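Local coordinates for putative glyoxalase superfamily protein (Ralstonia eutropha, PDB 3IUZ) that probably acts as an iron(II)-dependent dioxygenase of the 2-oxoadipate dioxygenase/decarboxylase family, making 2-hydroxyglutarate from 2-oxoadipate, at residues S145-P149 and E150-D154; D169-P173 and R174-L178. All coordinates share one frame; numbering follows the deposited sequence.

Contact 1 of 2, residues S145-P149 and E150-D154; sequences SEFHP and ERFSD
Phe147, the last residue of strand 141-147, reaches forward to Phe152: its CG stands anti to the backbone N (chi1 -176°), which carries CZ to 3.5 Å from Phe152 CE1. The two side chains approach from opposite directions; the ring planes are inclined at 39° and the ring centroids lie 5.4 Å apart, an oblique aromatic pair. Beyond this pair, Phe147 packs on Met226 and Ile229 of helix 224-232, while the Phe152 ring stacks on Phe156. His148 follows. Its carbonyl O lies in the plane of the Phe152 ring, at the edge, 3.4 Å from CE1, and also accepts from a water that in turn takes the N-H of Arg151. The imidazole uses ND1 to hold a second water at 2.8 Å, in the ring plane, and the same water lies 2.9 Å from Glu150 OE1, which it bridges to the imidazole; NE2 is hydrogen-bonded to Thr126 OG1 on the neighbouring strand, so both ring nitrogens are engaged. At Pro149 the chain turns. Glu150, bent at chi2, folds back until OE1 is 3.5 Å from Pro149 CD. Pro149 O receives the N-H of Phe152 at 3.1 Å, the bond fairly straight at 165° but coming from above the carbonyl plane. This bond closes a type I beta turn from Pro149 to Phe152, which links the end of strand 141-147 to the N-cap Ser153 of helix 154-164.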
ATOM      1  N   SER A 145       1.721  -4.101  -8.130  1.00 14.74           N
ATOM      2  CA  SER A 145       2.426  -5.136  -8.853  1.00 15.60           C
ATOM      3  C   SER A 145       1.614  -6.396  -8.988  1.00 15.32           C
ATOM      4  O   SER A 145       0.787  -6.721  -8.118  1.00 16.03           O
ATOM      5  CB  SER A 145       3.738  -5.433  -8.142  1.00 15.81           C
ATOM      6  OG  SER A 145       4.627  -4.350  -8.354  1.00 19.58           O
ATOM      7  N   GLU A 146       1.845  -7.082 -10.098  1.00 15.96           N
ATOM      8  CA  GLU A 146       1.273  -8.374 -10.387  1.00 16.39           C
ATOM      9  C   GLU A 146       2.367  -9.419 -10.484  1.00 17.10           C
ATOM     10  O   GLU A 146       3.339  -9.285 -11.277  1.00 17.36           O
ATOM     11  CB  GLU A 146       0.561  -8.386 -11.732  1.00 17.59           C
ATOM     12  CG  GLU A 146      -0.551  -7.385 -11.900  1.00 18.70           C
ATOM     13  CD  GLU A 146      -1.238  -7.543 -13.247  1.00 19.70           C
ATOM     14  OE1 GLU A 146      -0.548  -7.526 -14.318  1.00 17.85           O
ATOM     15  OE2 GLU A 146      -2.475  -7.637 -13.198  1.00 17.93           O
ATOM     16  N   PHE A 147       2.197 -10.490  -9.724  1.00 17.36           N
ATOM     17  CA  PHE A 147       3.070 -11.664  -9.853  1.00 17.25           C
ATOM     18  C   PHE A 147       2.585 -12.645 -10.950  1.00 17.08           C
ATOM     19  O   PHE A 147       1.388 -12.976 -11.033  1.00 16.96           O
ATOM     20  CB  PHE A 147       3.216 -12.401  -8.500  1.00 17.61           C
ATOM     21  CG  PHE A 147       4.160 -13.523  -8.589  1.00 18.24           C
ATOM     22  CD1 PHE A 147       5.500 -13.289  -8.572  1.00 19.66           C
ATOM     23  CD2 PHE A 147       3.701 -14.821  -8.822  1.00 19.79           C
ATOM     24  CE1 PHE A 147       6.380 -14.317  -8.752  1.00 18.43           C
ATOM     25  CE2 PHE A 147       4.615 -15.859  -8.996  1.00 22.31           C
ATOM     26  CZ  PHE A 147       5.930 -15.579  -8.964  1.00 19.17           C
ATOM     27  N   HIS A 148       3.545 -13.136 -11.743  1.00 15.77           N
ATOM     28  CA  HIS A 148       3.333 -14.014 -12.899  1.00 16.11           C
ATOM     29  C   HIS A 148       3.896 -15.424 -12.669  1.00 16.61           C
ATOM     30  O   HIS A 148       5.103 -15.635 -12.817  1.00 15.84           O
ATOM     31  CB  HIS A 148       4.017 -13.434 -14.151  1.00 15.41           C
ATOM     32  CG  HIS A 148       3.585 -12.033 -14.474  1.00 17.29           C
ATOM     33  ND1 HIS A 148       2.275 -11.724 -14.735  1.00 19.12           N
ATOM     34  CD2 HIS A 148       4.279 -10.870 -14.590  1.00 17.42           C
ATOM     35  CE1 HIS A 148       2.161 -10.419 -14.954  1.00 21.06           C
ATOM     36  NE2 HIS A 148       3.363  -9.875 -14.889  1.00 18.92           N
ATOM     37  N   PRO A 149       3.011 -16.393 -12.369  1.00 18.02           N
ATOM     38  CA  PRO A 149       3.477 -17.771 -12.084  1.00 19.05           C
ATOM     39  C   PRO A 149       3.868 -18.603 -13.289  1.00 20.18           C
ATOM     40  O   PRO A 149       4.416 -19.695 -13.109  1.00 21.45           O
ATOM     41  CB  PRO A 149       2.246 -18.416 -11.396  1.00 18.17           C
ATOM     42  CG  PRO A 149       1.390 -17.243 -10.911  1.00 18.00           C
ATOM     43  CD  PRO A 149       1.581 -16.225 -12.012  1.00 17.21           C
ATOM     44  N   GLU A 150       3.544 -18.135 -14.497  1.00 21.85           N
ATOM     45  CA  GLU A 150       3.599 -18.975 -15.725  1.00 22.74           C
ATOM     46  C   GLU A 150       4.896 -19.733 -15.921  1.00 23.70           C
ATOM     47  O   GLU A 150       4.894 -20.900 -16.325  1.00 23.54           O
ATOM     48  CB  GLU A 150       3.370 -18.115 -16.998  1.00 23.42           C
ATOM     49  CG  GLU A 150       1.910 -17.822 -17.304  1.00 23.39           C
ATOM     50  CD  GLU A 150       1.273 -16.757 -16.396  1.00 24.19           C
ATOM     51  OE1 GLU A 150       1.968 -16.154 -15.526  1.00 21.63           O
ATOM     52  OE2 GLU A 150       0.057 -16.495 -16.602  1.00 26.49           O
ATOM     53  N   ARG A 151       6.010 -19.054 -15.702  1.00 24.41           N
ATOM     54  CA  ARG A 151       7.292 -19.648 -16.068  1.00 25.63           C
ATOM     55  C   ARG A 151       7.876 -20.556 -15.009  1.00 24.52           C
ATOM     56  O   ARG A 151       8.919 -21.140 -15.231  1.00 25.15           O
ATOM     57  CB  ARG A 151       8.303 -18.563 -16.455  1.00 26.18           C
ATOM     58  CG  ARG A 151       7.897 -17.855 -17.773  1.00 30.38           C
ATOM     59  CD  ARG A 151       8.779 -16.650 -18.053  1.00 37.41           C
ATOM     60  NE  ARG A 151      10.168 -16.943 -17.678  1.00 44.95           N
ATOM     61  CZ  ARG A 151      11.124 -17.400 -18.496  1.00 49.72           C
ATOM     62  NH1 ARG A 151      10.887 -17.623 -19.795  1.00 53.05           N
ATOM     63  NH2 ARG A 151      12.339 -17.644 -18.003  1.00 51.29           N
ATOM     64  N   PHE A 152       7.205 -20.705 -13.883  1.00 23.61           N
ATOM     65  CA  PHE A 152       7.770 -21.442 -12.770  1.00 22.81           C
ATOM     66  C   PHE A 152       7.467 -22.940 -12.872  1.00 22.46           C
ATOM     67  O   PHE A 152       6.749 -23.378 -13.760  1.00 21.95           O
ATOM     68  CB  PHE A 152       7.280 -20.842 -11.465  1.00 21.42           C
ATOM     69  CG  PHE A 152       7.867 -19.492 -11.183  1.00 20.64           C
ATOM     70  CD1 PHE A 152       7.306 -18.342 -11.745  1.00 19.88           C
ATOM     71  CD2 PHE A 152       9.006 -19.367 -10.418  1.00 19.63           C
ATOM     72  CE1 PHE A 152       7.843 -17.101 -11.511  1.00 19.88           C
ATOM     73  CE2 PHE A 152       9.566 -18.124 -10.165  1.00 20.53           C
ATOM     74  CZ  PHE A 152       8.983 -16.968 -10.714  1.00 18.92           C
ATOM     75  N   SER A 153       8.001 -23.715 -11.948  1.00 22.03           N
ATOM     76  CA  SER A 153       7.804 -25.156 -11.996  1.00 21.46           C
ATOM     77  C   SER A 153       6.348 -25.601 -11.856  1.00 22.83           C
ATOM     78  O   SER A 153       5.481 -24.853 -11.410  1.00 22.54           O
ATOM     79  CB  SER A 153       8.677 -25.838 -10.929  1.00 21.44           C
ATOM     80  OG  SER A 153       8.131 -25.723  -9.629  1.00 19.46           O
ATOM     81  N   ASP A 154       6.090 -26.849 -12.244  1.00 22.64           N
ATOM     82  CA  ASP A 154       4.787 -27.419 -12.057  1.00 23.06           C
ATOM     83  C   ASP A 154       4.423 -27.358 -10.606  1.00 21.38           C
ATOM     84  O   ASP A 154       3.305 -26.991 -10.253  1.00 19.66           O
ATOM     85  CB  ASP A 154       4.734 -28.881 -12.498  1.00 23.97           C
ATOM     86  CG  ASP A 154       4.721 -29.058 -14.002  1.00 28.01           C
ATOM     87  OD1 ASP A 154       4.595 -28.076 -14.759  1.00 30.98           O
ATOM     88  OD2 ASP A 154       4.870 -30.225 -14.427  1.00 31.31           O
TER
HETATM   89  O   HOH W   1       0.415 -13.844 -14.718  1.00 16.61           O
HETATM   90  O   HOH W   2       6.372 -16.217 -15.185  1.00 20.42           O

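Contact 2 of 2, residues D169-P173 and R174-L178; sequences DPLTP and RAQTL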
ATOM      1  N   ASP A 169     -13.418 -12.245  -1.841  1.00 15.81           N
ATOM      2  CA  ASP A 169     -13.503 -10.890  -2.394  1.00 16.05           C
ATOM      3  C   ASP A 169     -13.908  -9.919  -1.305  1.00 15.75           C
ATOM      4  O   ASP A 169     -15.067  -9.919  -0.818  1.00 14.56           O
ATOM      5  CB  ASP A 169     -14.466 -10.822  -3.586  1.00 16.35           C
ATOM      6  CG  ASP A 169     -14.460  -9.439  -4.270  1.00 16.89           C
ATOM      7  OD1 ASP A 169     -13.878  -8.491  -3.694  1.00 15.63           O
ATOM      8  OD2 ASP A 169     -15.015  -9.317  -5.398  1.00 18.06           O
ATOM      9  N   PRO A 170     -12.961  -9.078  -0.861  1.00 15.41           N
ATOM     10  CA  PRO A 170     -13.281  -8.134   0.210  1.00 15.49           C
ATOM     11  C   PRO A 170     -14.122  -6.918  -0.173  1.00 14.79           C
ATOM     12  O   PRO A 170     -14.603  -6.203   0.705  1.00 14.10           O
ATOM     13  CB  PRO A 170     -11.885  -7.654   0.630  1.00 15.16           C
ATOM     14  CG  PRO A 170     -11.190  -7.581  -0.706  1.00 15.15           C
ATOM     15  CD  PRO A 170     -11.611  -8.822  -1.402  1.00 16.73           C
ATOM     16  N   LEU A 171     -14.316  -6.679  -1.459  1.00 14.69           N
ATOM     17  CA  LEU A 171     -15.030  -5.466  -1.910  1.00 14.34           C
ATOM     18  C   LEU A 171     -16.547  -5.703  -1.906  1.00 13.99           C
ATOM     19  O   LEU A 171     -17.105  -6.186  -2.867  1.00 13.37           O
ATOM     20  CB  LEU A 171     -14.541  -5.099  -3.311  1.00 14.51           C
ATOM     21  CG  LEU A 171     -14.978  -3.685  -3.762  1.00 14.53           C
ATOM     22  CD1 LEU A 171     -14.332  -2.611  -2.945  1.00 11.35           C
ATOM     23  CD2 LEU A 171     -14.663  -3.477  -5.261  1.00 12.55           C
ATOM     24  N   THR A 172     -17.196  -5.298  -0.836  1.00 13.56           N
ATOM     25  CA  THR A 172     -18.557  -5.665  -0.564  1.00 14.29           C
ATOM     26  C   THR A 172     -19.535  -4.873  -1.490  1.00 15.11           C
ATOM     27  O   THR A 172     -19.142  -3.873  -2.102  1.00 15.16           O
ATOM     28  CB  THR A 172     -18.916  -5.364   0.883  1.00 13.76           C
ATOM     29  OG1 THR A 172     -19.051  -3.953   1.073  1.00 12.61           O
ATOM     30  CG2 THR A 172     -17.908  -5.993   1.892  1.00 13.24           C
ATOM     31  N   PRO A 173     -20.809  -5.282  -1.522  1.00 15.77           N
ATOM     32  CA  PRO A 173     -21.772  -4.552  -2.346  1.00 16.67           C
ATOM     33  C   PRO A 173     -21.982  -3.119  -1.906  1.00 15.49           C
ATOM     34  O   PRO A 173     -22.194  -2.247  -2.733  1.00 14.64           O
ATOM     35  CB  PRO A 173     -23.063  -5.336  -2.186  1.00 16.79           C
ATOM     36  CG  PRO A 173     -22.698  -6.671  -1.575  1.00 16.72           C
ATOM     37  CD  PRO A 173     -21.311  -6.605  -1.093  1.00 16.21           C
ATOM     38  N   ARG A 174     -21.969  -2.898  -0.601  1.00 15.45           N
ATOM     39  CA  ARG A 174     -22.099  -1.563  -0.070  1.00 14.91           C
ATOM     40  C   ARG A 174     -20.867  -0.737  -0.469  1.00 13.70           C
ATOM     41  O   ARG A 174     -20.999   0.457  -0.775  1.00 13.75           O
ATOM     42  CB  ARG A 174     -22.247  -1.634   1.441  1.00 14.87           C
ATOM     43  CG  ARG A 174     -22.352  -0.280   2.087  1.00 16.57           C
ATOM     44  CD  ARG A 174     -23.692   0.406   1.805  1.00 18.06           C
ATOM     45  NE  ARG A 174     -23.736   1.685   2.502  1.00 14.81           N
ATOM     46  CZ  ARG A 174     -24.551   2.688   2.201  1.00 18.01           C
ATOM     47  NH1 ARG A 174     -25.466   2.598   1.218  1.00 17.22           N
ATOM     48  NH2 ARG A 174     -24.433   3.796   2.865  1.00 15.83           N
ATOM     49  N   ALA A 175     -19.681  -1.358  -0.440  1.00 13.73           N
ATOM     50  CA  ALA A 175     -18.447  -0.664  -0.820  1.00 13.15           C
ATOM     51  C   ALA A 175     -18.591  -0.199  -2.283  1.00 13.12           C
ATOM     52  O   ALA A 175     -18.261   0.939  -2.637  1.00 12.34           O
ATOM     53  CB  ALA A 175     -17.186  -1.577  -0.667  1.00 14.26           C
ATOM     54  N   GLN A 176     -19.060  -1.099  -3.123  1.00 12.76           N
ATOM     55  CA  GLN A 176     -19.212  -0.778  -4.554  1.00 12.02           C
ATOM     56  C   GLN A 176     -20.277   0.248  -4.799  1.00 11.64           C
ATOM     57  O   GLN A 176     -20.125   1.075  -5.679  1.00 11.80           O
ATOM     58  CB  GLN A 176     -19.479  -2.033  -5.353  1.00 11.26           C
ATOM     59  CG  GLN A 176     -18.296  -3.001  -5.347  1.00 12.24           C
ATOM     60  CD  GLN A 176     -18.503  -4.233  -6.212  1.00 16.51           C
ATOM     61  OE1 GLN A 176     -18.778  -4.135  -7.436  1.00 13.45           O
ATOM     62  NE2 GLN A 176     -18.288  -5.416  -5.603  1.00 13.25           N
ATOM     63  N   THR A 177     -21.371   0.193  -4.021  1.00 12.66           N
ATOM     64  CA  THR A 177     -22.404   1.208  -4.089  1.00 13.25           C
ATOM     65  C   THR A 177     -21.839   2.613  -3.875  1.00 14.20           C
ATOM     66  O   THR A 177     -22.085   3.562  -4.682  1.00 15.25           O
ATOM     67  CB  THR A 177     -23.486   0.943  -3.016  1.00 13.64           C
ATOM     68  OG1 THR A 177     -24.096  -0.337  -3.272  1.00 14.92           O
ATOM     69  CG2 THR A 177     -24.553   2.065  -3.013  1.00 13.41           C
ATOM     70  N   LEU A 178     -21.027   2.764  -2.830  1.00 12.90           N
ATOM     71  CA  LEU A 178     -20.531   4.101  -2.441  1.00 13.14           C
ATOM     72  C   LEU A 178     -19.429   4.592  -3.404  1.00 12.69           C
ATOM     73  O   LEU A 178     -19.370   5.780  -3.742  1.00 13.11           O
ATOM     74  CB  LEU A 178     -20.028   4.087  -0.969  1.00 12.94           C
ATOM     75  CG  LEU A 178     -21.149   3.892   0.086  1.00 14.98           C
ATOM     76  CD1 LEU A 178     -20.594   3.764   1.548  1.00 10.83           C
ATOM     77  CD2 LEU A 178     -22.161   5.066  -0.021  1.00 13.47           C
TER
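Pro173 O is gripped twice by Thr177, whose OG1 donates at 2.7 Å and whose backbone N donates at 2.9 Å, the two arriving from opposite faces of the carbonyl plane. The hydroxyl can fold back over the preceding turn because OG1 lies beside its own backbone N (chi1 -61°). One residue earlier, Thr172 is the N-cap: OG1 accepts the Ala175 N-H at 3.1 Å, and its carbonyl O takes the Gln176 N-H at 3.0 Å, so side chain and backbone together serve the first turn. Gln176 also reaches back past the cap. With its chain extended beyond CG, NE2 donates to Leu171 O at 3.1 Å; that oxygen lies close to the amide plane, although the nitrogen sits above the carbonyl plane. Leu171 crosses this side chain at about a right angle, CD2 lying 3.7 Å from Gln176 CG, and its other methyl, CD1, touches Ala175 CB. Ahead of the cap, Asp169 OD1 accepts from Leu171 N in an Asx turn and pairs with Arg105. The loop residue Leu171 packs on helix 101-110 and on helix 190-200, and the first turn of helix 173-185 meets helix 190-200 through Ala175 and the Arg174-Glu195 salt bridge.

Following the chain from the N terminus, strand 141-147 leaves the mixed sheet, where it runs parallel to strand 80-87 and antiparallel to strand 125-132, and contact 1 closes the short turn that leads from it into helix 154-164. After that helix, the chain passes through a loop to contact 2, which starts helix 173-185. The two contacts are in series, neither nesting nor crossing, with nearest atoms about 14 Å apart. Helix 154-164 therefore lies between two local closures: 145-154 joins it to the sheet, whereas 169-178 starts helix 173-185 and packs against helices 101-110 and 190-200. Both contacts include the residue just before a helix, so each lies at a loop-to-helix junction.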